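Local coordinates for protein L-serine ammonia-lyase (Rhizomucor miehei CAU432, PDB 5C3U) that binds pyridoxal-5'-phosphate and belongs to the pyridoxal-phosphate dependent enzyme family, with an alpha/beta fold built around two sheets, at residues 230-233 with 234-237; 317-320 with 321-324. All blocks are in the same frame, centred on the assembly; numbering follows the deposited sequence.

In the fold
Following the chain from its N terminus, contact 1 comes first: residues 230-237 make a tight turn in the long loop between helix 212-219 and helix 242-250, beside the pyridoxal-5'-phosphate, which Ser234 and Leu235 touch. It ends well before contact 2 begins, so the two lie in series and neither nests nor crosses. Contact 2, at residues 317-324, follows strand 306-311 of the six-stranded mixed sheet and starts the last helix, 319-329. The centres of contact 1 and contact 2 are about 16 Å apart. The loop of contact 1 is tied to the neighbourhood of contact 2: Thr233 hydrogen-bonds Asp316, just ahead of it, and Ile231 packs on Tyr325 and Tyr329, further along the same helix.

Contact 1 of 2, residues 230-233 with 234-237. With PLP (pyridoxal-5'-phosphate), chain B.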
ATOM      1  N   THR A 230      14.204  -5.387  -0.869  1.00 28.01           N
ATOM      2  CA  THR A 230      14.192  -4.072  -0.242  1.00 25.32           C
ATOM      3  C   THR A 230      13.489  -4.324   1.083  1.00 25.99           C
ATOM      4  O   THR A 230      12.693  -5.256   1.181  1.00 24.29           O
ATOM      5  CB  THR A 230      13.477  -2.979  -1.099  1.00 25.54           C
ATOM      6  OG1 THR A 230      13.100  -1.854  -0.295  1.00 25.96           O
ATOM      7  CG2 THR A 230      12.194  -3.498  -1.764  1.00 27.39           C
ATOM      8  N   ILE A 231      13.807  -3.520   2.094  1.00 26.09           N
ATOM      9  CA  ILE A 231      13.078  -3.576   3.368  1.00 24.03           C
ATOM     10  C   ILE A 231      11.585  -3.253   3.179  1.00 24.73           C
ATOM     11  O   ILE A 231      10.747  -3.630   4.013  1.00 24.01           O
ATOM     12  CB  ILE A 231      13.741  -2.694   4.477  1.00 24.52           C
ATOM     13  CG1 ILE A 231      13.615  -1.203   4.183  1.00 23.85           C
ATOM     14  CG2 ILE A 231      15.202  -3.089   4.692  1.00 27.05           C
ATOM     15  CD1 ILE A 231      14.108  -0.324   5.321  1.00 22.98           C
ATOM     16  N   ALA A 232      11.244  -2.583   2.081  1.00 22.48           N
ATOM     17  CA  ALA A 232       9.860  -2.214   1.825  1.00 23.23           C
ATOM     18  C   ALA A 232       9.167  -3.395   1.126  1.00 23.31           C
ATOM     19  O   ALA A 232       8.947  -3.398  -0.075  1.00 22.15           O
ATOM     20  CB  ALA A 232       9.774  -0.931   1.001  1.00 24.34           C
ATOM     21  N   THR A 233       8.802  -4.398   1.920  1.00 23.67           N
ATOM     22  CA  THR A 233       8.358  -5.684   1.371  1.00 24.40           C
ATOM     23  C   THR A 233       7.142  -5.546   0.465  1.00 24.09           C
ATOM     24  O   THR A 233       7.078  -6.224  -0.569  1.00 25.71           O
ATOM     25  CB  THR A 233       7.973  -6.639   2.529  1.00 26.18           C
ATOM     26  OG1 THR A 233       9.060  -6.695   3.459  1.00 28.48           O
ATOM     27  CG2 THR A 233       7.633  -8.052   2.005  1.00 26.61           C
ATOM     28  N   SER A 234       6.196  -4.666   0.824  1.00 23.13           N
ATOM     29  CA  SER A 234       4.955  -4.563   0.068  1.00 23.15           C
ATOM     30  C   SER A 234       5.134  -3.804  -1.240  1.00 24.10           C
ATOM     31  O   SER A 234       4.233  -3.783  -2.061  1.00 25.92           O
ATOM     32  CB  SER A 234       3.824  -3.965   0.887  1.00 25.76           C
ATOM     33  OG  SER A 234       3.587  -4.802   2.004  1.00 27.09           O
ATOM     34  N   LEU A 235       6.306  -3.223  -1.426  1.00 22.16           N
ATOM     35  CA  LEU A 235       6.603  -2.484  -2.668  1.00 24.29           C
ATOM     36  C   LEU A 235       7.366  -3.311  -3.684  1.00 27.16           C
ATOM     37  O   LEU A 235       7.593  -2.849  -4.815  1.00 27.44           O
ATOM     38  CB  LEU A 235       7.350  -1.163  -2.369  1.00 25.94           C
ATOM     39  CG  LEU A 235       6.674  -0.163  -1.406  1.00 26.47           C
ATOM     40  CD1 LEU A 235       7.357   1.203  -1.402  1.00 25.36           C
ATOM     41  CD2 LEU A 235       5.154  -0.009  -1.627  1.00 26.23           C
ATOM     42  N   ILE A 236       7.760  -4.525  -3.316  1.00 25.07           N
ATOM     43  CA  ILE A 236       8.399  -5.434  -4.271  1.00 26.56           C
ATOM     44  C   ILE A 236       7.363  -5.900  -5.313  1.00 27.46           C
ATOM     45  O   ILE A 236       6.305  -6.412  -4.962  1.00 26.20           O
ATOM     46  CB  ILE A 236       9.025  -6.653  -3.561  1.00 26.63           C
ATOM     47  CG1 ILE A 236      10.078  -6.192  -2.544  1.00 27.71           C
ATOM     48  CG2 ILE A 236       9.601  -7.654  -4.565  1.00 27.27           C
ATOM     49  CD1 ILE A 236      10.558  -7.271  -1.592  1.00 28.74           C
ATOM     50  N   SER A 237       7.649  -5.696  -6.601  1.00 26.05           N
ATOM     51  CA  SER A 237       6.807  -6.262  -7.646  1.00 28.63           C
ATOM     52  C   SER A 237       7.708  -6.580  -8.850  1.00 29.89           C
ATOM     53  O   SER A 237       8.679  -5.856  -9.102  1.00 29.90           O
ATOM     54  CB  SER A 237       5.707  -5.273  -8.048  1.00 31.74           C
ATOM     55  OG  SER A 237       4.740  -5.873  -8.900  1.00 36.42           O
TER
HETATM   56  N1  PLP B 401       2.047   0.062   1.360  1.00 26.72           N
HETATM   57  C2  PLP B 401       1.558  -1.015   1.999  1.00 26.55           C
HETATM   58  C2A PLP B 401       1.782  -1.238   3.476  1.00 26.39           C
HETATM   59  C3  PLP B 401       0.798  -2.008   1.237  1.00 26.84           C
HETATM   60  O3  PLP B 401       0.283  -3.113   1.861  1.00 28.00           O
HETATM   61  C4  PLP B 401       0.591  -1.736  -0.202  1.00 27.32           C
HETATM   62  C4A PLP B 401      -0.194  -2.682  -1.010  1.00 27.96           C
HETATM   63  C5  PLP B 401       1.179  -0.513  -0.805  1.00 28.88           C
HETATM   64  C6  PLP B 401       1.888   0.341   0.046  1.00 27.81           C
HETATM   65  C5A PLP B 401       1.018  -0.171  -2.288  1.00 29.08           C
HETATM   66  O4P PLP B 401       0.742  -1.370  -3.002  1.00 29.63           O
HETATM   67  P   PLP B 401       0.311  -1.531  -4.556  1.00 24.57           P
HETATM   68  O1P PLP B 401      -1.169  -1.401  -4.643  1.00 26.22           O
HETATM   69  O2P PLP B 401       1.095  -0.511  -5.400  1.00 25.29           O
HETATM   70  O3P PLP B 401       0.813  -2.915  -4.774  1.00 26.21           O
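The backbone winds through a short 3-10 turn in which Leu235 N donates to Ala232 O at 3.0 Å, and Ile236 N reaches Thr233 O in a weak bond of 3.3 Å. Beside this turn the methyl Thr230 CG2 lies against Ile236 CG1 at 3.5 Å, the two side chains running past each other in opposite directions. Thr230 turns OG1 away from its own backbone N (chi1 161°), which sets the oxygen to receive Ala232 N at 3.1 Å; the bond is nearly straight, 167°, and closes an ST turn. The same hydroxyl is also hydrogen-bonded to Asp260 and Thr207, so three partners grip this buried atom. Ala232, at the centre of an inverse gamma turn, meets Leu235 CG through CB at 4.0 Å. The turn forms part of the pyridoxal-5'-phosphate pocket of this pyridoxal-phosphate dependent enzyme: Ser234 CB comes within 3.6 Å of C3 of the pyridoxal-5'-phosphate, and Leu235 CD2 within 3.7 Å of its C6, while CD1 of the same leucine stays near Ala232 CB. Ser234 OG hydrogen-bonds Glu279, and Ser234 N bonds the hydroxyl of Ser281. Further round, Ile236 CD1 lies alongside the turn, near Thr233 O and CA.

Contact 2 of 2, residues 317-320 with 321-324; sequences ISLA and HLDE
At the N-terminal end of helix 319-329, Ser318 occupies the N-cap position and its hydroxyl meets the ring of His321 in the first turn. Ser318 OG and His321 ND1 are hydrogen-bonded at 2.6 Å, and either could be the donor. The oxygen sits at the edge of the imidazole, in its plane. With chi1 at 70°, Ser318 OG lies between its own backbone N and carbonyl carbon, while His321 CG stands beside its backbone N, and these two settings bring ND1 back to the cap. The ring also lies flat over the preceding backbone: Ile317 CA is 3.8 Å from the centroid of the His321 ring and only 7° off the normal, a CH-pi contact over one face. The in-plane bond and the CA over the face together would restrict rotation of the imidazole. Ile317 CD1 reaches His321 CB at 3.7 Å, with the two side chains crossing at a slant. Ile317 and Leu322 both touch Val267 of helix 260-274, placing the new helix against that neighbour.

Along the backbone, Leu322 N, Asp323 N and Glu324 N bond Ser318 O, Leu319 O and Ala320 O in turn, the shortest being Asp323 N to Leu319 O at 2.9 Å. Asp323 and Glu324 form salt bridges with Arg326 and Lys327, respectively, about one turn further on. A serine at the N-cap followed by successive i to i+4 backbone bonds is typical of the start of an alpha-helix, here with a histidine side chain folded back onto the cap.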
ATOM      1  N   ILE A 317       6.282  -5.421  10.245  1.00 25.75           N
ATOM      2  CA  ILE A 317       7.057  -4.475  11.033  1.00 25.05           C
ATOM      3  C   ILE A 317       6.930  -4.990  12.464  1.00 27.12           C
ATOM      4  O   ILE A 317       5.963  -5.672  12.780  1.00 27.81           O
ATOM      5  CB  ILE A 317       6.545  -3.009  10.884  1.00 25.24           C
ATOM      6  CG1 ILE A 317       7.483  -2.013  11.587  1.00 26.68           C
ATOM      7  CG2 ILE A 317       5.121  -2.834  11.397  1.00 28.60           C
ATOM      8  CD1 ILE A 317       8.801  -1.812  10.869  1.00 25.86           C
ATOM      9  N   SER A 318       7.927  -4.690  13.296  1.00 26.67           N
ATOM     10  CA  SER A 318       8.002  -5.217  14.663  1.00 27.02           C
ATOM     11  C   SER A 318       9.122  -4.476  15.381  1.00 27.45           C
ATOM     12  O   SER A 318       9.890  -3.736  14.760  1.00 24.91           O
ATOM     13  CB  SER A 318       8.286  -6.729  14.650  1.00 28.48           C
ATOM     14  OG  SER A 318       9.606  -7.029  14.209  1.00 28.08           O
ATOM     15  N   LEU A 319       9.216  -4.682  16.690  1.00 25.96           N
ATOM     16  CA  LEU A 319      10.302  -4.098  17.465  1.00 25.14           C
ATOM     17  C   LEU A 319      11.653  -4.619  16.979  1.00 24.23           C
ATOM     18  O   LEU A 319      12.632  -3.871  16.944  1.00 25.54           O
ATOM     19  CB  LEU A 319      10.068  -4.375  18.967  1.00 25.71           C
ATOM     20  CG  LEU A 319       8.808  -3.654  19.479  1.00 26.81           C
ATOM     21  CD1 LEU A 319       8.523  -3.930  20.963  1.00 25.43           C
ATOM     22  CD2 LEU A 319       8.830  -2.152  19.200  1.00 27.72           C
ATOM     23  N   ALA A 320      11.711  -5.879  16.548  1.00 25.17           N
ATOM     24  CA  ALA A 320      12.980  -6.389  16.050  1.00 24.97           C
ATOM     25  C   ALA A 320      13.345  -5.730  14.706  1.00 25.79           C
ATOM     26  O   ALA A 320      14.528  -5.541  14.434  1.00 25.15           O
ATOM     27  CB  ALA A 320      12.977  -7.903  15.945  1.00 27.01           C
ATOM     28  N   HIS A 321      12.345  -5.344  13.903  1.00 24.18           N
ATOM     29  CA  HIS A 321      12.646  -4.599  12.651  1.00 26.61           C
ATOM     30  C   HIS A 321      13.301  -3.297  13.008  1.00 26.57           C
ATOM     31  O   HIS A 321      14.296  -2.902  12.394  1.00 29.44           O
ATOM     32  CB  HIS A 321      11.405  -4.265  11.829  1.00 27.94           C
ATOM     33  CG  HIS A 321      10.813  -5.419  11.080  1.00 28.83           C
ATOM     34  ND1 HIS A 321      10.217  -6.460  11.702  1.00 29.50           N
ATOM     35  CD2 HIS A 321      10.676  -5.640   9.711  1.00 30.76           C
ATOM     36  CE1 HIS A 321       9.743  -7.317  10.767  1.00 31.29           C
ATOM     37  NE2 HIS A 321      10.031  -6.806   9.549  1.00 31.83           N
ATOM     38  N   LEU A 322      12.729  -2.609  13.992  1.00 28.50           N
ATOM     39  CA  LEU A 322      13.231  -1.306  14.417  1.00 29.79           C
ATOM     40  C   LEU A 322      14.635  -1.395  15.017  1.00 30.78           C
ATOM     41  O   LEU A 322      15.457  -0.510  14.798  1.00 31.67           O
ATOM     42  CB  LEU A 322      12.262  -0.627  15.381  1.00 33.81           C
ATOM     43  CG  LEU A 322      11.127   0.107  14.670  1.00 38.88           C
ATOM     44  CD1 LEU A 322       9.952   0.227  15.617  1.00 42.49           C
ATOM     45  CD2 LEU A 322      11.578   1.473  14.165  1.00 41.09           C
ATOM     46  N   ASP A 323      14.913  -2.477  15.743  1.00 27.61           N
ATOM     47  CA  ASP A 323      16.283  -2.747  16.202  1.00 27.84           C
ATOM     48  C   ASP A 323      17.242  -2.821  15.002  1.00 27.66           C
ATOM     49  O   ASP A 323      18.323  -2.193  14.987  1.00 26.41           O
ATOM     50  CB  ASP A 323      16.321  -4.068  16.965  1.00 27.67           C
ATOM     51  CG  ASP A 323      15.656  -3.986  18.336  1.00 31.72           C
ATOM     52  OD1 ASP A 323      15.448  -2.854  18.852  1.00 32.16           O
ATOM     53  OD2 ASP A 323      15.337  -5.070  18.906  1.00 31.42           O
ATOM     54  N   GLU A 324      16.847  -3.621  14.012  1.00 25.81           N
ATOM     55  CA  GLU A 324      17.648  -3.853  12.826  1.00 29.01           C
ATOM     56  C   GLU A 324      17.862  -2.588  12.012  1.00 28.87           C
ATOM     57  O   GLU A 324      18.988  -2.311  11.567  1.00 30.04           O
ATOM     58  CB  GLU A 324      17.026  -4.955  11.965  1.00 32.54           C
ATOM     59  CG  GLU A 324      17.180  -6.338  12.571  1.00 38.48           C
ATOM     60  CD  GLU A 324      18.632  -6.654  12.878  1.00 44.14           C
ATOM     61  OE1 GLU A 324      19.440  -6.696  11.930  1.00 48.93           O
ATOM     62  OE2 GLU A 324      18.968  -6.840  14.066  1.00 48.12           O
TER